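Local coordinates for protein fatty Acyl-Adenylate Ligase (Escherichia coli, PDB 3PBK) that belongs to the AMP-binding enzyme family of the ANL clan and holds 5'-O-[(S)-(dodecanoyloxy)(hydroxy)phosphoryl]adenosine in its ligand pocket, at residues A[301-306]-A[330-335]; A[221-226]-A[273-278]; A[295-300]-A[323-328]; A[352-357]-A[382-387]. All coordinates share one frame; numbering follows the deposited sequence.

Contact 1 (A[301-306]-A[330-335]); sequences RVAGIG and KTFMPC. With 1ZZ (5'-O-[(S)-(dodecanoyloxy)(hydroxy)phosphoryl]adenosine), chain C.
Strands 302-305 and 332-335 run parallel, their axes 4.5 Å apart at the closest and 30° from each other, with Ala303 opposite Phe332, Gly304 opposite Met333 and Ile305 opposite Pro334. Four backbone hydrogen bonds zip them together, from Ala303 N to Thr331 O (2.8 Å) at one end to Cys335 N to Ile305 O (2.7 Å) at the other. The last lies nearly along the C=O axis, while in the other three the N-H approaches from above the carbonyl plane. On the face carrying Ala303 and Ile305, Ile305 crosses the Phe332 side chain obliquely, CD1 to CD1 3.3 Å, and the edge of the Phe332 ring also lies near Ala303 O. The other face holds Met333, present as selenomethionine. Its CG is anti to the backbone N (chi1 -153°), and its CB packs against CG1 of Val302 at 4.1 Å. At the Gly306 and Cys335 end of the two segments the pair reaches the ligand pocket: Cys335 O accepts a hydrogen bond from N5 of the bound 1ZZ (3.0 Å), and Cys335 SG meets ligand atom C7. This is the strand pair of a beta-alpha-beta unit. Its helix 312-322 covers Ile305 and Phe332 through Leu315, helix 277-285 adds Tyr280 beside Ala303 and Ile305, and Phe347 of strand 344-347 touches Met333 on the other face, and Cys335.

Contact 2 (A[221-226]-A[273-278]); sequences VSWLPF and SVAPPF
The indole of Trp223 makes the apolar centre here, its CZ2 and CH2 atoms reaching across to the chain that leaves strand 272-275, next to strand 220-222 in the largely parallel central sheet of the AMP-binding (ANL) domain. Its CG occupies the crowded position between backbone N and carbonyl carbon (chi1 54°), which swings the ring toward Ala275 and Pro276. CZ2 rests against Ala275 CB at 3.7 Å. CH2 meets Pro276 CD tip to tip (3.8 Å) and also touches CE1 of Phe278, whose ring crosses it obliquely (4.0 Å). Leu224 comes in beside the indole: its CD2 sits over one face of the Trp223 ring, toward its rim, and reaches Pro276 CD at 3.9 Å, while its CD1 lies against O of Val274, a residue whose side chain comes close to the bound ligand. Beyond these residues, Phe254 stacks on Trp223, Trp261 of helix 260-267 meets it edge-to-face, and Met230 of helix 229-241 touches both Leu224 and Pro276. Polar groups take over toward the strands. Ser222 OG accepts from Leu224 N at 2.9 Å, an ST turn that bends the chain where strand 220-222 ends. Ser273 ties the strands together through its side chain; with OG anti to its own backbone N (chi1 179°), and also bonded to Trp261 NE1, it donates to Val221 O at 2.7 Å from above the carbonyl plane.

Contact 3 (A[295-300]-A[323-328]); sequences LDLSCW and RQVNFD
Asn326 stands out with its positive phi of 73°, which lets the chain turn back at the end of helix 312-322. It is the C-prime residue of a Schellman motif: Phe327 N bonds to Phe322 O, and Asn326 N to Arg323 O at 2.7 Å. The turn presents Val325 O to the loop 295-300, where Leu297 N donates to it at 2.9 Å, nearly along the C=O axis. Val325 is the hub of the apolar packing; its CG1 lies against Leu295 CB (3.8 Å), and its CG2 runs beside Leu297 CD2, pointing the same way. Farther along, Trp300 and Phe327 both extend with CG anti to the backbone N. They form an offset edge-to-face pair, the CD1-CE1 edge of Phe327 over the six-membered ring of Trp300, with centroids 5.3 Å apart and planes at 64°. Phe318 of helix 312-322 and Phe332 each meet Phe327 edge-to-face in turn, while Trp261 meets Trp300, so the pair belongs to an aromatic cluster. At the solvent edge Asn326 CB touches Asp296 OD1. The two loops lead into strands 302-305 and 332-337, so their contact closes the N-terminal end of a beta-alpha-beta unit's parallel strand pair.

Contact 4 (A[352-357]-A[382-387]); sequences SGVVVN and TFVNCG
Val354 and Val384 meet at about a right angle, each with CG1 anti to its backbone N, and the two CG1 methyls touch at 3.8 Å. Val355 and Asn385 lie side by side and point the same way, CB to CB at 3.7 Å. Val356 crosses Thr382 obliquely, its CB against Thr382 CG2 (3.6 Å). Beneath these pairs runs an antiparallel backbone pairing, straight at every bond: Asn385 N to Val355 O (2.7 Å), Asn357 N to Phe383 O (2.9 Å) and Phe383 N to Asn357 O (3.0 Å). Val356 and Val384 form the non-hydrogen-bonded pair, Asn357 and Phe383 the hydrogen-bonded one. Past Val384 the Asn385 amide turns back on its chain, OD1 accepting Gly387 N in its carbonyl plane, an Asx turn. Cys386, which touches the ligand, lies within that turn. Val384, sharing a sheet face with Val356, packs with Val354 onto Pro334 of strand 332-337, Leu315 of helix 312-322 lying beside Val354; Asn357 and Phe383, on the other face, meet strands 444-449 and 452-458.

Overall arrangement
Contact 1 is the middle of the set. Contact 2, its centre about 12 Å away, continues the same sheet, since strand 272-275 lies next to strand 302-305 and Gly304 N reaches Ser273 O at 3.0 Å, a probable hydrogen bond. The centre of contact 3 lies about 14 Å from that of contact 1, at the opposite end of its strands from the adenosine part of the ligand; the Trp300 side chain is about 10 Å from the ligand. Contact 4 packs on the flank, Lys330 O and Gly353 N 3.2 Å apart, a probable hydrogen bond. Contacts 1 and 4 supply Gly306, Cys335 and Cys386 to the ligand pocket, while contact 2 brings the Val274 side chain to about 4 Å.

Contact 1 (A[301-306]-A[330-335])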
loop_
_atom_site.group_PDB
_atom_site.type_symbol
_atom_site.label_atom_id
_atom_site.label_comp_id
_atom_site.label_asym_id
_atom_site.label_seq_id
_atom_site.Cartn_x
_atom_site.Cartn_y
_atom_site.Cartn_z
ATOM N N ARG A 301 19.009 5.916 -6.432
ATOM C CA ARG A 301 18.715 7.321 -6.714
ATOM C C ARG A 301 17.483 7.846 -5.973
ATOM O O ARG A 301 17.458 8.987 -5.505
ATOM C CB ARG A 301 18.529 7.493 -8.218
ATOM C CG ARG A 301 18.420 8.920 -8.679
ATOM C CD ARG A 301 18.256 8.975 -10.184
ATOM N NE ARG A 301 16.874 8.797 -10.607
ATOM C CZ ARG A 301 15.922 9.700 -10.414
ATOM N NH1 ARG A 301 16.198 10.830 -9.780
ATOM N NH2 ARG A 301 14.692 9.472 -10.845
ATOM N N VAL A 302 16.457 7.008 -5.881
ATOM C CA VAL A 302 15.229 7.380 -5.198
ATOM C C VAL A 302 14.739 6.260 -4.280
ATOM O O VAL A 302 14.329 5.192 -4.744
ATOM C CB VAL A 302 14.123 7.768 -6.207
ATOM C CG1 VAL A 302 12.833 8.157 -5.481
ATOM C CG2 VAL A 302 14.602 8.896 -7.097
ATOM N N ALA A 303 14.812 6.514 -2.974
ATOM C CA ALA A 303 14.253 5.618 -1.961
ATOM C C ALA A 303 12.964 6.214 -1.383
ATOM O O ALA A 303 13.001 7.148 -0.581
ATOM C CB ALA A 303 15.271 5.354 -0.860
ATOM N N GLY A 304 11.827 5.674 -1.807
ATOM C CA GLY A 304 10.538 6.221 -1.432
ATOM C C GLY A 304 9.934 5.598 -0.191
ATOM O O GLY A 304 10.165 4.424 0.106
ATOM N N ILE A 305 9.163 6.393 0.544
ATOM C CA ILE A 305 8.464 5.905 1.721
ATOM C C ILE A 305 7.052 6.435 1.714
ATOM O O ILE A 305 6.836 7.618 1.479
ATOM C CB ILE A 305 9.111 6.384 3.022
ATOM C CG1 ILE A 305 10.634 6.303 2.941
ATOM C CG2 ILE A 305 8.580 5.595 4.194
ATOM C CD1 ILE A 305 11.303 7.635 2.625
ATOM N N GLY A 306 6.092 5.560 1.984
ATOM C CA GLY A 306 4.704 5.956 2.089
ATOM C C GLY A 306 3.905 4.755 2.538
ATOM O O GLY A 306 4.499 3.736 2.884
ATOM N N LYS A 330 19.691 11.915 0.957
ATOM C CA LYS A 330 18.964 12.882 0.143
ATOM C C LYS A 330 18.100 12.162 -0.867
ATOM O O LYS A 330 17.251 12.782 -1.524
ATOM C CB LYS A 330 19.916 13.815 -0.605
ATOM C CG LYS A 330 20.486 14.949 0.225
ATOM C CD LYS A 330 19.391 15.829 0.803
ATOM C CE LYS A 330 19.934 16.672 1.960
ATOM N NZ LYS A 330 18.899 17.549 2.595
ATOM N N THR A 331 18.331 10.856 -0.999
ATOM C CA THR A 331 17.598 10.026 -1.957
ATOM C C THR A 331 16.233 9.643 -1.411
ATOM O O THR A 331 15.414 9.085 -2.132
ATOM C CB THR A 331 18.369 8.732 -2.335
ATOM O OG1 THR A 331 18.502 7.892 -1.184
ATOM C CG2 THR A 331 19.753 9.056 -2.876
ATOM N N PHE A 332 16.009 9.943 -0.133
ATOM C CA PHE A 332 14.720 9.712 0.518
ATOM C C PHE A 332 13.611 10.544 -0.094
ATOM O O PHE A 332 13.730 11.763 -0.247
ATOM C CB PHE A 332 14.786 10.023 2.014
ATOM C CG PHE A 332 15.155 8.843 2.861
ATOM C CD1 PHE A 332 14.623 7.589 2.594
ATOM C CD2 PHE A 332 16.027 8.984 3.932
ATOM C CE1 PHE A 332 14.960 6.493 3.375
ATOM C CE2 PHE A 332 16.369 7.899 4.716
ATOM C CZ PHE A 332 15.834 6.649 4.440
HETATM N N MSE A 333 12.516 9.879 -0.432
HETATM C CA MSE A 333 11.361 10.589 -0.932
HETATM C C MSE A 333 10.083 10.121 -0.267
HETATM O O MSE A 333 9.468 9.149 -0.693
HETATM C CB MSE A 333 11.256 10.478 -2.449
HETATM C CG MSE A 333 10.523 11.670 -3.056
HETATM SE SE MSE A 333 10.235 11.553 -4.986
HETATM C CE MSE A 333 9.088 9.984 -4.975
ATOM N N PRO A 334 9.687 10.811 0.798
ATOM C CA PRO A 334 8.388 10.540 1.395
ATOM C C PRO A 334 7.289 10.883 0.405
ATOM O O PRO A 334 7.362 11.917 -0.253
ATOM C CB PRO A 334 8.352 11.496 2.584
ATOM C CG PRO A 334 9.775 11.734 2.914
ATOM C CD PRO A 334 10.471 11.762 1.593
ATOM N N CYS A 335 6.285 10.019 0.307
ATOM C CA CYS A 335 5.161 10.229 -0.599
ATOM C C CYS A 335 3.839 9.715 -0.015
ATOM O O CYS A 335 3.833 8.929 0.926
ATOM C CB CYS A 335 5.440 9.533 -1.917
ATOM S SG CYS A 335 5.570 7.772 -1.715
HETATM P P 1ZZ C . -3.545 2.057 -0.023
HETATM C C1 1ZZ C . 7.851 3.670 -9.418
HETATM N N1 1ZZ C . -1.280 6.429 3.863
HETATM O O1 1ZZ C . -0.300 2.802 0.212
HETATM C C2 1ZZ C . 6.678 4.376 -8.793
HETATM N N2 1ZZ C . 0.510 7.028 2.703
HETATM O O2 1ZZ C . -2.280 2.502 -0.985
HETATM C C3 1ZZ C . 6.293 3.995 -7.366
HETATM N N3 1ZZ C . -0.725 7.870 5.898
HETATM O O3 1ZZ C . -5.013 2.381 -0.542
HETATM C C4 1ZZ C . 5.214 4.892 -6.731
HETATM N N4 1ZZ C . 1.243 9.081 5.700
HETATM O O4 1ZZ C . -3.525 0.705 0.221
HETATM C C5 1ZZ C . 4.995 4.961 -5.215
HETATM N N5 1ZZ C . 2.559 8.920 3.655
HETATM O O5 1ZZ C . -3.396 2.846 1.357
HETATM C C6 1ZZ C . 3.583 5.353 -4.866
HETATM O O6 1ZZ C . -2.721 4.797 3.229
HETATM C C7 1ZZ C . 3.288 6.199 -3.654
HETATM O O7 1ZZ C . -4.593 6.951 5.312
HETATM C C8 1ZZ C . 1.951 5.992 -2.978
HETATM O O8 1ZZ C . -5.476 6.990 2.594
HETATM C C9 1ZZ C . 1.895 5.656 -1.481
HETATM C C10 1ZZ C . 1.027 4.529 -0.980
HETATM C C11 1ZZ C . -0.283 4.119 -1.494
HETATM C C12 1ZZ C . -1.029 3.219 -0.627
HETATM C C13 1ZZ C . -4.236 3.962 1.503
HETATM C C14 1ZZ C . -4.090 4.794 2.783
HETATM C C15 1ZZ C . -4.303 6.316 2.882
HETATM C C16 1ZZ C . -3.780 6.567 4.234
HETATM C C17 1ZZ C . -2.536 5.748 4.255
HETATM C C18 1ZZ C . -0.637 6.264 2.709
HETATM C C19 1ZZ C . 0.543 7.700 3.926
HETATM C C20 1ZZ C . -0.503 7.354 4.635
HETATM C C21 1ZZ C . 0.193 8.737 6.396
HETATM C C22 1ZZ C . 1.436 8.545 4.418
#

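Contact 2 (A[221-226]-A[273-278])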
loop_
_atom_site.group_PDB
_atom_site.type_symbol
_atom_site.label_atom_id
_atom_site.label_comp_id
_atom_site.label_asym_id
_atom_site.label_seq_id
_atom_site.Cartn_x
_atom_site.Cartn_y
_atom_site.Cartn_z
ATOM N N VAL A 221 13.203 -1.674 -8.313
ATOM C CA VAL A 221 13.363 -2.855 -7.480
ATOM C C VAL A 221 12.206 -2.885 -6.492
ATOM O O VAL A 221 11.980 -1.909 -5.779
ATOM C CB VAL A 221 14.699 -2.804 -6.699
ATOM C CG1 VAL A 221 14.835 -4.007 -5.773
ATOM C CG2 VAL A 221 15.875 -2.722 -7.659
ATOM N N SER A 222 11.461 -3.984 -6.453
ATOM C CA SER A 222 10.343 -4.091 -5.521
ATOM C C SER A 222 10.281 -5.447 -4.843
ATOM O O SER A 222 10.580 -6.471 -5.453
ATOM C CB SER A 222 9.014 -3.823 -6.228
ATOM O OG SER A 222 7.922 -4.306 -5.464
ATOM N N TRP A 223 9.902 -5.449 -3.573
ATOM C CA TRP A 223 9.598 -6.692 -2.890
ATOM C C TRP A 223 8.117 -6.696 -2.497
ATOM O O TRP A 223 7.633 -7.643 -1.877
ATOM C CB TRP A 223 10.512 -6.901 -1.677
ATOM C CG TRP A 223 10.517 -5.763 -0.703
ATOM C CD1 TRP A 223 11.458 -4.785 -0.592
ATOM C CD2 TRP A 223 9.526 -5.480 0.293
ATOM N NE1 TRP A 223 11.115 -3.906 0.405
ATOM C CE2 TRP A 223 9.932 -4.310 0.962
ATOM C CE3 TRP A 223 8.334 -6.098 0.678
ATOM C CZ2 TRP A 223 9.188 -3.752 2.001
ATOM C CZ3 TRP A 223 7.603 -5.542 1.704
ATOM C CH2 TRP A 223 8.028 -4.384 2.355
ATOM N N LEU A 224 7.399 -5.641 -2.886
ATOM C CA LEU A 224 5.987 -5.480 -2.538
ATOM C C LEU A 224 5.085 -6.482 -3.248
ATOM O O LEU A 224 5.386 -6.928 -4.359
ATOM C CB LEU A 224 5.524 -4.071 -2.879
ATOM C CG LEU A 224 6.402 -2.957 -2.333
ATOM C CD1 LEU A 224 6.135 -1.671 -3.075
ATOM C CD2 LEU A 224 6.161 -2.791 -0.853
ATOM N N PRO A 225 3.953 -6.826 -2.615
ATOM C CA PRO A 225 3.011 -7.804 -3.173
ATOM C C PRO A 225 2.204 -7.178 -4.294
ATOM O O PRO A 225 1.881 -5.994 -4.205
ATOM C CB PRO A 225 2.072 -8.099 -2.000
ATOM C CG PRO A 225 2.609 -7.334 -0.816
ATOM C CD PRO A 225 3.469 -6.251 -1.351
ATOM N N PHE A 226 1.868 -7.945 -5.323
ATOM C CA PHE A 226 1.022 -7.410 -6.387
ATOM C C PHE A 226 -0.406 -7.228 -5.904
ATOM O O PHE A 226 -1.199 -6.543 -6.539
ATOM C CB PHE A 226 1.072 -8.282 -7.647
ATOM C CG PHE A 226 2.400 -8.238 -8.366
ATOM C CD1 PHE A 226 3.207 -7.119 -8.292
ATOM C CD2 PHE A 226 2.832 -9.305 -9.124
ATOM C CE1 PHE A 226 4.415 -7.079 -8.946
ATOM C CE2 PHE A 226 4.037 -9.258 -9.782
ATOM C CZ PHE A 226 4.826 -8.149 -9.690
ATOM N N SER A 273 13.261 2.489 -5.797
ATOM C CA SER A 273 12.520 1.500 -5.041
ATOM C C SER A 273 11.710 2.225 -4.004
ATOM O O SER A 273 12.070 3.323 -3.590
ATOM C CB SER A 273 13.459 0.513 -4.367
ATOM O OG SER A 273 12.714 -0.418 -3.612
ATOM N N VAL A 274 10.599 1.629 -3.600
ATOM C CA VAL A 274 9.752 2.260 -2.607
ATOM C C VAL A 274 9.202 1.184 -1.697
ATOM O O VAL A 274 8.869 0.096 -2.156
ATOM C CB VAL A 274 8.586 3.053 -3.254
ATOM C CG1 VAL A 274 7.768 3.768 -2.186
ATOM C CG2 VAL A 274 9.108 4.053 -4.275
ATOM N N ALA A 275 9.125 1.492 -0.408
ATOM C CA ALA A 275 8.626 0.563 0.592
ATOM C C ALA A 275 7.889 1.354 1.661
ATOM O O ALA A 275 8.023 2.572 1.731
ATOM C CB ALA A 275 9.787 -0.191 1.203
ATOM N N PRO A 276 7.111 0.665 2.507
ATOM C CA PRO A 276 6.493 1.283 3.683
ATOM C C PRO A 276 7.533 1.555 4.770
ATOM O O PRO A 276 8.609 0.962 4.747
ATOM C CB PRO A 276 5.530 0.202 4.181
ATOM C CG PRO A 276 5.539 -0.880 3.151
ATOM C CD PRO A 276 6.823 -0.773 2.430
ATOM N N PRO A 277 7.209 2.425 5.731
ATOM C CA PRO A 277 8.103 2.748 6.838
ATOM C C PRO A 277 8.792 1.527 7.431
ATOM O O PRO A 277 10.001 1.572 7.661
ATOM C CB PRO A 277 7.156 3.343 7.864
ATOM C CG PRO A 277 6.148 4.000 7.063
ATOM C CD PRO A 277 5.937 3.147 5.845
ATOM N N PHE A 278 8.046 0.456 7.679
ATOM C CA PHE A 278 8.624 -0.724 8.324
ATOM C C PHE A 278 9.620 -1.467 7.440
ATOM O O PHE A 278 10.513 -2.132 7.951
ATOM C CB PHE A 278 7.536 -1.693 8.816
ATOM C CG PHE A 278 6.873 -2.473 7.716
ATOM C CD1 PHE A 278 7.466 -3.623 7.213
ATOM C CD2 PHE A 278 5.654 -2.054 7.187
ATOM C CE1 PHE A 278 6.863 -4.346 6.193
ATOM C CE2 PHE A 278 5.037 -2.769 6.169
ATOM C CZ PHE A 278 5.644 -3.919 5.666
#

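Contact 3 (A[295-300]-A[323-328])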
loop_
_atom_site.group_PDB
_atom_site.type_symbol
_atom_site.label_atom_id
_atom_site.label_comp_id
_atom_site.label_asym_id
_atom_site.label_seq_id
_atom_site.Cartn_x
_atom_site.Cartn_y
_atom_site.Cartn_z
ATOM N N LEU A 295 27.458 -4.547 -0.137
ATOM C CA LEU A 295 26.629 -3.387 -0.441
ATOM C C LEU A 295 27.360 -2.144 -0.925
ATOM O O LEU A 295 28.268 -1.632 -0.275
ATOM C CB LEU A 295 25.747 -3.032 0.756
ATOM C CG LEU A 295 24.888 -4.184 1.261
ATOM C CD1 LEU A 295 23.844 -3.651 2.214
ATOM C CD2 LEU A 295 24.251 -4.915 0.094
ATOM N N ASP A 296 26.941 -1.677 -2.088
ATOM C CA ASP A 296 27.230 -0.329 -2.507
ATOM C C ASP A 296 25.911 0.248 -2.947
ATOM O O ASP A 296 25.217 -0.353 -3.751
ATOM C CB ASP A 296 28.189 -0.315 -3.672
ATOM C CG ASP A 296 28.589 1.076 -4.043
ATOM O OD1 ASP A 296 28.638 1.930 -3.128
ATOM O OD2 ASP A 296 28.838 1.315 -5.243
ATOM N N LEU A 297 25.552 1.407 -2.419
ATOM C CA LEU A 297 24.201 1.913 -2.601
ATOM C C LEU A 297 24.156 3.286 -3.257
ATOM O O LEU A 297 23.125 3.950 -3.245
ATOM C CB LEU A 297 23.468 1.929 -1.256
ATOM C CG LEU A 297 22.473 0.799 -0.993
ATOM C CD1 LEU A 297 22.836 -0.454 -1.761
ATOM C CD2 LEU A 297 22.354 0.528 0.489
ATOM N N SER A 298 25.274 3.699 -3.840
ATOM C CA SER A 298 25.363 4.987 -4.528
ATOM C C SER A 298 24.421 5.071 -5.730
ATOM O O SER A 298 23.959 6.148 -6.102
ATOM C CB SER A 298 26.807 5.237 -4.962
ATOM O OG SER A 298 27.462 4.012 -5.268
ATOM N N CYS A 299 24.144 3.916 -6.319
ATOM C CA CYS A 299 23.258 3.789 -7.465
ATOM C C CYS A 299 21.791 4.060 -7.095
ATOM O O CYS A 299 20.961 4.408 -7.953
ATOM C CB CYS A 299 23.380 2.372 -8.020
ATOM S SG CYS A 299 22.838 1.091 -6.830
ATOM N N TRP A 300 21.473 3.871 -5.817
ATOM C CA TRP A 300 20.112 4.057 -5.347
ATOM C C TRP A 300 19.772 5.536 -5.414
ATOM O O TRP A 300 20.189 6.316 -4.560
ATOM C CB TRP A 300 19.954 3.537 -3.918
ATOM C CG TRP A 300 18.528 3.268 -3.530
ATOM C CD1 TRP A 300 17.411 3.577 -4.250
ATOM C CD2 TRP A 300 18.065 2.657 -2.321
ATOM N NE1 TRP A 300 16.282 3.184 -3.572
ATOM C CE2 TRP A 300 16.656 2.619 -2.381
ATOM C CE3 TRP A 300 18.700 2.136 -1.194
ATOM C CZ2 TRP A 300 15.875 2.077 -1.357
ATOM C CZ3 TRP A 300 17.918 1.593 -0.180
ATOM C CH2 TRP A 300 16.525 1.568 -0.270
ATOM N N ARG A 323 25.052 4.828 5.757
ATOM C CA ARG A 323 25.987 5.774 5.196
ATOM C C ARG A 323 27.231 4.993 4.784
ATOM O O ARG A 323 27.743 5.183 3.688
ATOM C CB ARG A 323 26.335 6.887 6.186
ATOM C CG ARG A 323 27.415 7.831 5.663
ATOM C CD ARG A 323 27.736 8.972 6.625
ATOM N NE ARG A 323 26.752 10.044 6.546
ATOM C CZ ARG A 323 25.781 10.227 7.436
ATOM N NH1 ARG A 323 25.680 9.408 8.480
ATOM N NH2 ARG A 323 24.913 11.224 7.286
ATOM N N GLN A 324 27.691 4.091 5.647
ATOM C CA GLN A 324 28.935 3.347 5.405
ATOM C C GLN A 324 29.001 2.554 4.082
ATOM O O GLN A 324 30.088 2.263 3.581
ATOM C CB GLN A 324 29.266 2.436 6.591
ATOM C CG GLN A 324 28.154 1.466 6.955
ATOM C CD GLN A 324 28.416 0.727 8.261
ATOM O OE1 GLN A 324 29.467 0.108 8.438
ATOM N NE2 GLN A 324 27.454 0.784 9.181
ATOM N N VAL A 325 27.848 2.210 3.518
ATOM C CA VAL A 325 27.813 1.551 2.217
ATOM C C VAL A 325 27.263 2.486 1.150
ATOM O O VAL A 325 26.726 2.044 0.140
ATOM C CB VAL A 325 26.958 0.277 2.250
ATOM C CG1 VAL A 325 27.613 -0.770 3.134
ATOM C CG2 VAL A 325 25.548 0.603 2.722
ATOM N N ASN A 326 27.382 3.781 1.402
ATOM C CA ASN A 326 27.055 4.820 0.421
ATOM C C ASN A 326 25.590 5.064 0.140
ATOM O O ASN A 326 25.234 5.398 -0.985
ATOM C CB ASN A 326 27.777 4.587 -0.904
ATOM C CG ASN A 326 29.251 4.762 -0.778
ATOM O OD1 ASN A 326 29.942 3.880 -0.258
ATOM N ND2 ASN A 326 29.759 5.910 -1.228
ATOM N N PHE A 327 24.743 4.913 1.147
ATOM C CA PHE A 327 23.374 5.376 1.008
ATOM C C PHE A 327 23.295 6.891 1.237
ATOM O O PHE A 327 23.611 7.386 2.320
ATOM C CB PHE A 327 22.445 4.644 1.972
ATOM C CG PHE A 327 21.031 5.135 1.923
ATOM C CD1 PHE A 327 20.180 4.733 0.903
ATOM C CD2 PHE A 327 20.555 6.019 2.882
ATOM C CE1 PHE A 327 18.879 5.193 0.850
ATOM C CE2 PHE A 327 19.254 6.484 2.832
ATOM C CZ PHE A 327 18.419 6.075 1.820
ATOM N N ASP A 328 22.884 7.631 0.212
ATOM C CA ASP A 328 22.673 9.065 0.362
ATOM C C ASP A 328 21.279 9.315 0.938
ATOM O O ASP A 328 20.276 8.928 0.343
ATOM C CB ASP A 328 22.838 9.770 -0.988
ATOM C CG ASP A 328 22.717 11.289 -0.883
ATOM O OD1 ASP A 328 22.693 11.828 0.252
ATOM O OD2 ASP A 328 22.650 11.948 -1.946
#

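Contact 4 (A[352-357]-A[382-387])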
loop_
_atom_site.group_PDB
_atom_site.type_symbol
_atom_site.label_atom_id
_atom_site.label_comp_id
_atom_site.label_asym_id
_atom_site.label_seq_id
_atom_site.Cartn_x
_atom_site.Cartn_y
_atom_site.Cartn_z
ATOM N N SER A 352 15.334 15.679 -1.988
ATOM C CA SER A 352 14.938 16.482 -0.836
ATOM C C SER A 352 15.442 15.919 0.491
ATOM O O SER A 352 15.635 16.652 1.464
ATOM C CB SER A 352 13.403 16.624 -0.789
ATOM O OG SER A 352 12.746 15.357 -0.729
ATOM N N GLY A 353 15.655 14.611 0.527
ATOM C CA GLY A 353 15.754 13.927 1.797
ATOM C C GLY A 353 14.410 14.080 2.487
ATOM O O GLY A 353 13.495 14.682 1.931
ATOM N N VAL A 354 14.280 13.534 3.689
ATOM C CA VAL A 354 13.066 13.711 4.467
ATOM C C VAL A 354 13.000 15.147 4.965
ATOM O O VAL A 354 13.948 15.647 5.546
ATOM C CB VAL A 354 13.035 12.755 5.676
ATOM C CG1 VAL A 354 11.804 13.007 6.539
ATOM C CG2 VAL A 354 13.090 11.311 5.208
ATOM N N VAL A 355 11.884 15.817 4.726
ATOM C CA VAL A 355 11.675 17.158 5.256
ATOM C C VAL A 355 10.578 17.109 6.323
ATOM O O VAL A 355 9.517 16.525 6.106
ATOM C CB VAL A 355 11.251 18.119 4.150
ATOM C CG1 VAL A 355 10.878 19.454 4.743
ATOM C CG2 VAL A 355 12.346 18.243 3.106
ATOM N N VAL A 356 10.830 17.708 7.478
ATOM C CA VAL A 356 9.903 17.579 8.600
ATOM C C VAL A 356 9.335 18.920 9.026
ATOM O O VAL A 356 9.963 19.962 8.825
ATOM C CB VAL A 356 10.580 16.935 9.831
ATOM C CG1 VAL A 356 11.072 15.546 9.505
ATOM C CG2 VAL A 356 11.717 17.801 10.309
ATOM N N ASN A 357 8.135 18.883 9.597
ATOM C CA ASN A 357 7.582 20.034 10.287
ATOM C C ASN A 357 7.247 19.677 11.732
ATOM O O ASN A 357 6.471 18.753 11.987
ATOM C CB ASN A 357 6.337 20.562 9.580
ATOM C CG ASN A 357 5.839 21.872 10.185
ATOM O OD1 ASN A 357 4.821 21.906 10.883
ATOM N ND2 ASN A 357 6.578 22.954 9.944
ATOM N N THR A 382 6.366 15.438 15.280
ATOM C CA THR A 382 7.045 15.691 14.009
ATOM C C THR A 382 6.274 15.057 12.864
ATOM O O THR A 382 5.969 13.869 12.914
ATOM C CB THR A 382 8.442 15.071 13.987
ATOM O OG1 THR A 382 9.225 15.602 15.054
ATOM C CG2 THR A 382 9.123 15.380 12.679
ATOM N N PHE A 383 5.967 15.831 11.831
ATOM C CA PHE A 383 5.285 15.280 10.663
ATOM C C PHE A 383 6.141 15.379 9.407
ATOM O O PHE A 383 6.900 16.323 9.242
ATOM C CB PHE A 383 3.919 15.943 10.474
ATOM C CG PHE A 383 2.949 15.611 11.562
ATOM C CD1 PHE A 383 2.377 14.350 11.632
ATOM C CD2 PHE A 383 2.631 16.541 12.538
ATOM C CE1 PHE A 383 1.493 14.027 12.650
ATOM C CE2 PHE A 383 1.748 16.224 13.564
ATOM C CZ PHE A 383 1.179 14.971 13.618
ATOM N N VAL A 384 6.038 14.392 8.531
ATOM C CA VAL A 384 6.880 14.380 7.345
ATOM C C VAL A 384 6.218 15.082 6.159
ATOM O O VAL A 384 5.039 14.891 5.888
ATOM C CB VAL A 384 7.296 12.946 6.975
ATOM C CG1 VAL A 384 8.081 12.918 5.688
ATOM C CG2 VAL A 384 8.113 12.346 8.092
ATOM N N ASN A 385 6.985 15.922 5.477
ATOM C CA ASN A 385 6.533 16.598 4.268
ATOM C C ASN A 385 6.290 15.579 3.155
ATOM O O ASN A 385 7.205 14.878 2.733
ATOM C CB ASN A 385 7.583 17.629 3.840
ATOM C CG ASN A 385 7.108 18.534 2.717
ATOM O OD1 ASN A 385 6.541 18.077 1.721
ATOM N ND2 ASN A 385 7.362 19.830 2.864
ATOM N N CYS A 386 5.050 15.509 2.685
ATOM C CA CYS A 386 4.659 14.520 1.684
ATOM C C CYS A 386 4.432 15.136 0.312
ATOM O O CYS A 386 3.851 14.505 -0.559
ATOM C CB CYS A 386 3.408 13.765 2.127
ATOM S SG CYS A 386 3.695 12.589 3.481
ATOM N N GLY A 387 4.885 16.368 0.117
ATOM C CA GLY A 387 4.871 16.951 -1.211
ATOM C C GLY A 387 3.703 17.874 -1.468
ATOM O O GLY A 387 2.882 18.101 -0.580
#